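Local coordinates for pseudopodium-enriched atypical kinase 1 (Homo sapiens, PDB 6BHC), which is a pseudokinase that probably serves as a signalling scaffold rather than an active tyrosine kinase, and whose kinase fold dimerises, at residues 349-352 with 353-357; 357-360 with 361-364; 419-422 with 423-427. The protein carries 1 engineered substitution. One frame throughout, in Å; residues are numbered along the deposited sequence.

Three local contacts meet within one helical cluster at the C-terminal side of the kinase fold, with centres about 12 Å apart for contacts 1 and 2, about 11 Å for 1 and 3, and about 13 Å for 2 and 3. Contact 1 ends helix 343-354, contact 2 starts helix 359-367 from the shared P357, and contact 3 starts helix 420-430. The last helix packs against both of the others: C352 CB of contact 1 lies 3.9 Å from I426 CG2 of contact 3, and F362 CE1 of contact 2 lies 3.7 Å from V427 CG2. Such a place in a kinase fold is probably remote from the nucleotide cleft, and the contacts join three helices by packing.

Contact 1 of 3, residues 349-352 with 353-357; sequences ILQC and LLWGP
L353 folds back along the last turns of helix 343-354 over I349, four residues earlier. Its CB and CG lie beside I349 O, with CG at 3.3 Å, and at the tip CD1 meets I349 CG2 at 4.3 Å. The torsion that sets CG opposite the carbonyl carbon (chi1 -60°) directs the branch back over the preceding turn. Beneath these carbons L353 N donates to I349 O, and L354 N donates in the same way to L350 O. The branch of L353 thus lies along a helix carbonyl while its tip packs on the isoleucine; both side chains are apolar, as suits a largely buried helix end.

The helix closes on Q351 O, which takes two donors: W355 N at 2.9 Å, almost straight at 169°, and G356 N at 3.0 Å. The second bond spans five residues rather than four, so the chain is turning off the helix. Glycine suits the place: in this backbone a beta carbon on G356 would probably clash with C352 CA. W355, the first residue to leave helical backbone angles, lays its indole with CE3 3.7 Å from Q351 O, and L354 CB sits over one ring face. Beyond the turn, C352 SG, anti to its own backbone nitrogen (chi1 179°), reaches P357 O at 3.4 Å and P357 CD at 4.0 Å; a small thiol on the helix lets the proline pack against it.

Helix 406-417 packs against W355 through L410, C411 and Y414, while helix 173-194 takes L350 on L184 and C188. A buried helix end, closed by one carbonyl shared between W355 N and G356 N, is consistent with the final helix of the kinase C-lobe, here leading into further helices that extend the fold.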
loop_
_atom_site.group_PDB
_atom_site.type_symbol
_atom_site.label_atom_id
_atom_site.label_comp_id
_atom_site.label_asym_id
_atom_site.label_seq_id
_atom_site.Cartn_x
_atom_site.Cartn_y
_atom_site.Cartn_z
ATOM N N ILE A 349 24.306 13.165 -4.676
ATOM C CA ILE A 349 24.588 13.018 -6.098
ATOM C C ILE A 349 24.101 11.662 -6.595
ATOM O O ILE A 349 23.426 11.568 -7.625
ATOM C CB ILE A 349 26.090 13.217 -6.364
ATOM C CG1 ILE A 349 26.494 14.665 -6.071
ATOM C CG2 ILE A 349 26.443 12.831 -7.795
ATOM C CD1 ILE A 349 27.941 14.977 -6.377
ATOM N N LEU A 350 24.421 10.595 -5.856
ATOM C CA LEU A 350 23.989 9.259 -6.253
ATOM C C LEU A 350 22.470 9.150 -6.273
ATOM O O LEU A 350 21.898 8.533 -7.178
ATOM C CB LEU A 350 24.592 8.218 -5.313
ATOM C CG LEU A 350 26.107 8.042 -5.428
ATOM C CD1 LEU A 350 26.650 7.257 -4.249
ATOM C CD2 LEU A 350 26.459 7.357 -6.738
ATOM N N GLN A 351 21.799 9.745 -5.284
ATOM C CA GLN A 351 20.340 9.773 -5.297
ATOM C C GLN A 351 19.817 10.528 -6.511
ATOM O O GLN A 351 18.803 10.142 -7.106
ATOM C CB GLN A 351 19.821 10.405 -4.008
ATOM C CG GLN A 351 20.065 9.569 -2.765
ATOM C CD GLN A 351 19.835 10.349 -1.487
ATOM O OE1 GLN A 351 20.024 11.565 -1.446
ATOM N NE2 GLN A 351 19.423 9.651 -0.434
ATOM N N CYS A 352 20.500 11.608 -6.898
ATOM C CA CYS A 352 20.063 12.378 -8.055
ATOM C C CYS A 352 20.243 11.592 -9.349
ATOM O O CYS A 352 19.396 11.661 -10.245
ATOM C CB CYS A 352 20.818 13.704 -8.126
ATOM S SG CYS A 352 20.365 14.715 -9.551
ATOM N N LEU A 353 21.344 10.845 -9.470
ATOM C CA LEU A 353 21.557 10.052 -10.677
ATOM C C LEU A 353 20.554 8.910 -10.785
ATOM O O LEU A 353 20.186 8.512 -11.897
ATOM C CB LEU A 353 22.985 9.505 -10.706
ATOM C CG LEU A 353 24.131 10.520 -10.708
ATOM C CD1 LEU A 353 25.479 9.813 -10.768
ATOM C CD2 LEU A 353 23.986 11.504 -11.859
ATOM N N LEU A 354 20.097 8.377 -9.651
ATOM C CA LEU A 354 19.179 7.244 -9.667
ATOM C C LEU A 354 17.736 7.687 -9.887
ATOM O O LEU A 354 17.043 7.153 -10.759
ATOM C CB LEU A 354 19.307 6.456 -8.364
ATOM C CG LEU A 354 20.592 5.642 -8.222
ATOM C CD1 LEU A 354 20.829 5.262 -6.771
ATOM C CD2 LEU A 354 20.518 4.401 -9.097
ATOM N N TRP A 355 17.266 8.657 -9.104
ATOM C CA TRP A 355 15.891 9.132 -9.201
ATOM C C TRP A 355 15.759 10.641 -9.312
ATOM O O TRP A 355 14.730 11.109 -9.817
ATOM C CB TRP A 355 15.074 8.678 -7.984
ATOM C CG TRP A 355 15.278 7.248 -7.623
ATOM C CD1 TRP A 355 14.702 6.163 -8.215
ATOM C CD2 TRP A 355 16.116 6.742 -6.579
ATOM N NE1 TRP A 355 15.135 5.008 -7.605
ATOM C CE2 TRP A 355 16.002 5.338 -6.597
ATOM C CE3 TRP A 355 16.953 7.339 -5.632
ATOM C CZ2 TRP A 355 16.694 4.522 -5.707
ATOM C CZ3 TRP A 355 17.640 6.526 -4.747
ATOM C CH2 TRP A 355 17.506 5.133 -4.791
ATOM N N GLY A 356 16.750 11.414 -8.864
ATOM C CA GLY A 356 16.645 12.853 -8.767
ATOM C C GLY A 356 16.444 13.528 -10.105
ATOM O O GLY A 356 16.394 12.875 -11.152
ATOM N N PRO A 357 16.326 14.856 -10.093
ATOM C CA PRO A 357 16.016 15.577 -11.334
ATOM C C PRO A 357 17.065 15.325 -12.406
ATOM O O PRO A 357 18.265 15.269 -12.131
ATOM C CB PRO A 357 15.991 17.047 -10.898
ATOM C CG PRO A 357 16.761 17.092 -9.625
ATOM C CD PRO A 357 16.532 15.768 -8.956
#

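Contact 2 of 3, residues 357-360 with 361-364; sequences PRED and LFQT
F362 lies under the backbone of R358 and E359 in the first turn of helix 359-367, which follows what is probably the last helix of the kinase C-lobe, at the point where the chain turns from a proline-led linker into a helix. E359 CA stands over one face of the F362 ring, 4.0 Å from its centroid and 27° from the normal, a CH-pi contact. R358 O rests on the same face but toward the rim, 3.2 Å from F362 CD1. E359 CG also reaches F362 CD2, its carboxylate plane turned 31° from the ring. CG of the phenylalanine stands opposite its carbonyl carbon (chi1 -70°), which swings the ring back beneath the turn. A flat aromatic suits this slot because it can lie against main chain and side chain together.

On the other flank L361 sends CD2 to P357 CB at 3.8 Å, two apolar groups meeting as the proline leads into the helix. The turn itself is loosely bonded: L361 N and F362 N make weak bonds to R358 O, and Q363 N makes another weak one to E359 O.

Further out, L377 and W381 of helix 371-396 receive L361, and W381 also receives P357. L430 of helix 420-430 lies against F362. The guanidinium of R358 points back to the preceding helix, where NH2 and NH1 are hydrogen-bonded to the terminal carbonyls L353 O and L354 O, a cationic group matched to a helix C-terminus. Beside the aromatic ring, P357 O lies 3.6 Å from F362 CE1, approaching obliquely.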
loop_
_atom_site.group_PDB
_atom_site.type_symbol
_atom_site.label_atom_id
_atom_site.label_comp_id
_atom_site.label_asym_id
_atom_site.label_seq_id
_atom_site.Cartn_x
_atom_site.Cartn_y
_atom_site.Cartn_z
ATOM N N PRO A 357 16.326 14.856 -10.093
ATOM C CA PRO A 357 16.016 15.577 -11.334
ATOM C C PRO A 357 17.065 15.325 -12.406
ATOM O O PRO A 357 18.265 15.269 -12.131
ATOM C CB PRO A 357 15.991 17.047 -10.898
ATOM C CG PRO A 357 16.761 17.092 -9.625
ATOM C CD PRO A 357 16.532 15.768 -8.956
ATOM N N ARG A 358 16.591 15.157 -13.638
ATOM C CA ARG A 358 17.456 14.825 -14.758
ATOM C C ARG A 358 18.082 16.089 -15.341
ATOM O O ARG A 358 17.780 17.214 -14.931
ATOM C CB ARG A 358 16.671 14.068 -15.827
ATOM C CG ARG A 358 15.871 12.892 -15.297
ATOM C CD ARG A 358 16.774 11.831 -14.696
ATOM N NE ARG A 358 16.003 10.738 -14.113
ATOM C CZ ARG A 358 16.541 9.678 -13.519
ATOM N NH1 ARG A 358 15.760 8.732 -13.014
ATOM N NH2 ARG A 358 17.858 9.564 -13.432
ATOM N N GLU A 359 18.964 15.896 -16.325
ATOM C CA GLU A 359 19.599 17.025 -16.993
ATOM C C GLU A 359 18.599 17.873 -17.767
ATOM O O GLU A 359 18.903 19.029 -18.084
ATOM C CB GLU A 359 20.704 16.527 -17.926
ATOM C CG GLU A 359 21.819 15.768 -17.216
ATOM C CD GLU A 359 22.882 15.254 -18.171
ATOM O OE1 GLU A 359 22.716 15.424 -19.397
ATOM O OE2 GLU A 359 23.886 14.682 -17.694
ATOM N N ASP A 360 17.419 17.331 -18.079
ATOM C CA ASP A 360 16.386 18.135 -18.725
ATOM C C ASP A 360 15.933 19.273 -17.820
ATOM O O ASP A 360 15.692 20.392 -18.289
ATOM C CB ASP A 360 15.200 17.252 -19.115
ATOM C CG ASP A 360 15.595 16.122 -20.045
ATOM O OD1 ASP A 360 16.570 16.288 -20.808
ATOM O OD2 ASP A 360 14.928 15.066 -20.015
ATOM N N LEU A 361 15.816 19.009 -16.517
ATOM C CA LEU A 361 15.484 20.063 -15.566
ATOM C C LEU A 361 16.665 20.991 -15.306
ATOM O O LEU A 361 16.457 22.131 -14.878
ATOM C CB LEU A 361 14.985 19.442 -14.256
ATOM C CG LEU A 361 14.478 20.335 -13.118
ATOM C CD1 LEU A 361 13.301 19.678 -12.409
ATOM C CD2 LEU A 361 15.589 20.633 -12.117
ATOM N N PHE A 362 17.894 20.534 -15.566
ATOM C CA PHE A 362 19.063 21.375 -15.327
ATOM C C PHE A 362 19.053 22.603 -16.228
ATOM O O PHE A 362 19.467 23.691 -15.811
ATOM C CB PHE A 362 20.352 20.574 -15.536
ATOM C CG PHE A 362 20.614 19.535 -14.475
ATOM C CD1 PHE A 362 19.722 19.334 -13.433
ATOM C CD2 PHE A 362 21.767 18.768 -14.516
ATOM C CE1 PHE A 362 19.969 18.379 -12.462
ATOM C CE2 PHE A 362 22.020 17.815 -13.546
ATOM C CZ PHE A 362 21.120 17.620 -12.519
ATOM N N GLN A 363 18.586 22.449 -17.471
ATOM C CA GLN A 363 18.533 23.585 -18.388
ATOM C C GLN A 363 17.579 24.658 -17.881
ATOM O O GLN A 363 17.894 25.853 -17.933
ATOM C CB GLN A 363 18.120 23.118 -19.783
ATOM C CG GLN A 363 19.206 22.376 -20.540
ATOM C CD GLN A 363 18.788 22.020 -21.953
ATOM O OE1 GLN A 363 17.646 21.630 -22.194
ATOM N NE2 GLN A 363 19.712 22.162 -22.896
ATOM N N THR A 364 16.405 24.253 -17.393
ATOM C CA THR A 364 15.478 25.219 -16.815
ATOM C C THR A 364 16.048 25.843 -15.548
ATOM O O THR A 364 15.783 27.017 -15.264
ATOM C CB THR A 364 14.133 24.549 -16.523
ATOM O OG1 THR A 364 13.706 23.810 -17.675
ATOM C CG2 THR A 364 13.078 25.591 -16.185
#

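Contact 3 of 3, residues 419-422 with 423-427; sequences TTDS and LSCIV
L423 N donates back to T419 O at 2.9 Å and 162°, the first of a run of i to i+4 bonds continued by S424, C425 and I426 as helix 420-430 begins. T419 is the N-cap: its OG1 accepts from S422 N at 3.1 Å, taking up an amide that the first turn would otherwise leave without a helical acceptor. A threonine suits this post because its short beta-hydroxyl can accept from the amide three residues ahead.

S422 answers in turn. With chi1 at 77°, its OG sits between its own backbone nitrogen and carbonyl carbon, and from there it donates to T419 O at 3.0 Å. That carbonyl therefore accepts two hydrogen bonds, from L423 N and S422 OG, which come in from the same face of its plane. Were S422 replaced by an alanine, T419 O would probably be left with L423 N as its one donor in this turn, the hydroxyl bond being lost.

L423 and I426 turn apolar branches to neighbouring helices, with S424 between them in sequence. L423 CG lies 3.3 Å from T419 O, its branch directed away from its own carbonyl carbon (chi1 -66°) and onto W381 and L382 of helix 371-396. S424 CB meets T420 O at the same 3.3 Å, small enough for L378 and F365 to pack close by. I426 CG1 lies against S422 O.

T420 OG1 looks outward, to a weak hydrogen bond with N375 of helix 371-396. T419 O, T419 OG1, S422 N and S422 OG, by contrast, satisfy one another, which implies that these four polar atoms are paired within the turn itself.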
loop_
_atom_site.group_PDB
_atom_site.type_symbol
_atom_site.label_atom_id
_atom_site.label_comp_id
_atom_site.label_asym_id
_atom_site.label_seq_id
_atom_site.Cartn_x
_atom_site.Cartn_y
_atom_site.Cartn_z
ATOM N N THR A 419 15.098 18.273 0.345
ATOM C CA THR A 419 14.486 19.593 0.354
ATOM C C THR A 419 14.933 20.348 -0.887
ATOM O O THR A 419 15.845 19.925 -1.604
ATOM C CB THR A 419 14.863 20.395 1.610
ATOM O OG1 THR A 419 16.263 20.706 1.576
ATOM C CG2 THR A 419 14.549 19.606 2.877
ATOM N N THR A 420 14.281 21.485 -1.139
ATOM C CA THR A 420 14.699 22.325 -2.254
ATOM C C THR A 420 16.120 22.836 -2.057
ATOM O O THR A 420 16.860 23.000 -3.033
ATOM C CB THR A 420 13.731 23.495 -2.431
ATOM O OG1 THR A 420 13.724 24.299 -1.245
ATOM C CG2 THR A 420 12.322 22.984 -2.702
ATOM N N ASP A 421 16.522 23.074 -0.807
ATOM C CA ASP A 421 17.883 23.527 -0.543
ATOM C C ASP A 421 18.898 22.425 -0.819
ATOM O O ASP A 421 19.968 22.688 -1.379
ATOM C CB ASP A 421 18.001 24.017 0.899
ATOM C CG ASP A 421 19.359 24.618 1.200
ATOM O OD1 ASP A 421 19.560 25.814 0.903
ATOM O OD2 ASP A 421 20.226 23.894 1.735
ATOM N N SER A 422 18.582 21.185 -0.437
ATOM C CA SER A 422 19.508 20.083 -0.680
ATOM C C SER A 422 19.606 19.762 -2.166
ATOM O O SER A 422 20.684 19.416 -2.661
ATOM C CB SER A 422 19.076 18.843 0.104
ATOM O OG SER A 422 17.983 18.198 -0.523
ATOM N N LEU A 423 18.490 19.862 -2.892
ATOM C CA LEU A 423 18.532 19.633 -4.333
ATOM C C LEU A 423 19.316 20.729 -5.040
ATOM O O LEU A 423 20.076 20.452 -5.975
ATOM C CB LEU A 423 17.114 19.543 -4.896
ATOM C CG LEU A 423 16.257 18.352 -4.464
ATOM C CD1 LEU A 423 14.941 18.356 -5.219
ATOM C CD2 LEU A 423 16.997 17.041 -4.681
ATOM N N SER A 424 19.149 21.980 -4.603
ATOM C CA SER A 424 19.857 23.087 -5.236
ATOM C C SER A 424 21.366 22.928 -5.097
ATOM O O SER A 424 22.120 23.275 -6.013
ATOM C CB SER A 424 19.395 24.415 -4.635
ATOM O OG SER A 424 20.088 25.505 -5.215
ATOM N N CYS A 425 21.826 22.400 -3.961
ATOM C CA CYS A 425 23.258 22.181 -3.779
ATOM C C CYS A 425 23.763 21.046 -4.663
ATOM O O CYS A 425 24.839 21.153 -5.263
ATOM C CB CYS A 425 23.562 21.897 -2.308
ATOM S SG CYS A 425 23.151 23.261 -1.190
ATOM N N ILE A 426 22.999 19.955 -4.763
ATOM C CA ILE A 426 23.429 18.821 -5.575
ATOM C C ILE A 426 23.433 19.187 -7.055
ATOM O O ILE A 426 24.345 18.807 -7.800
ATOM C CB ILE A 426 22.538 17.596 -5.297
ATOM C CG1 ILE A 426 22.704 17.136 -3.849
ATOM C CG2 ILE A 426 22.872 16.458 -6.251
ATOM C CD1 ILE A 426 24.133 16.782 -3.487
ATOM N N VAL A 427 22.418 19.930 -7.505
ATOM C CA VAL A 427 22.346 20.322 -8.910
ATOM C C VAL A 427 23.524 21.214 -9.279
ATOM O O VAL A 427 24.164 21.021 -10.319
ATOM C CB VAL A 427 20.999 21.009 -9.204
ATOM C CG1 VAL A 427 21.047 21.723 -10.546
ATOM C CG2 VAL A 427 19.869 19.993 -9.184
#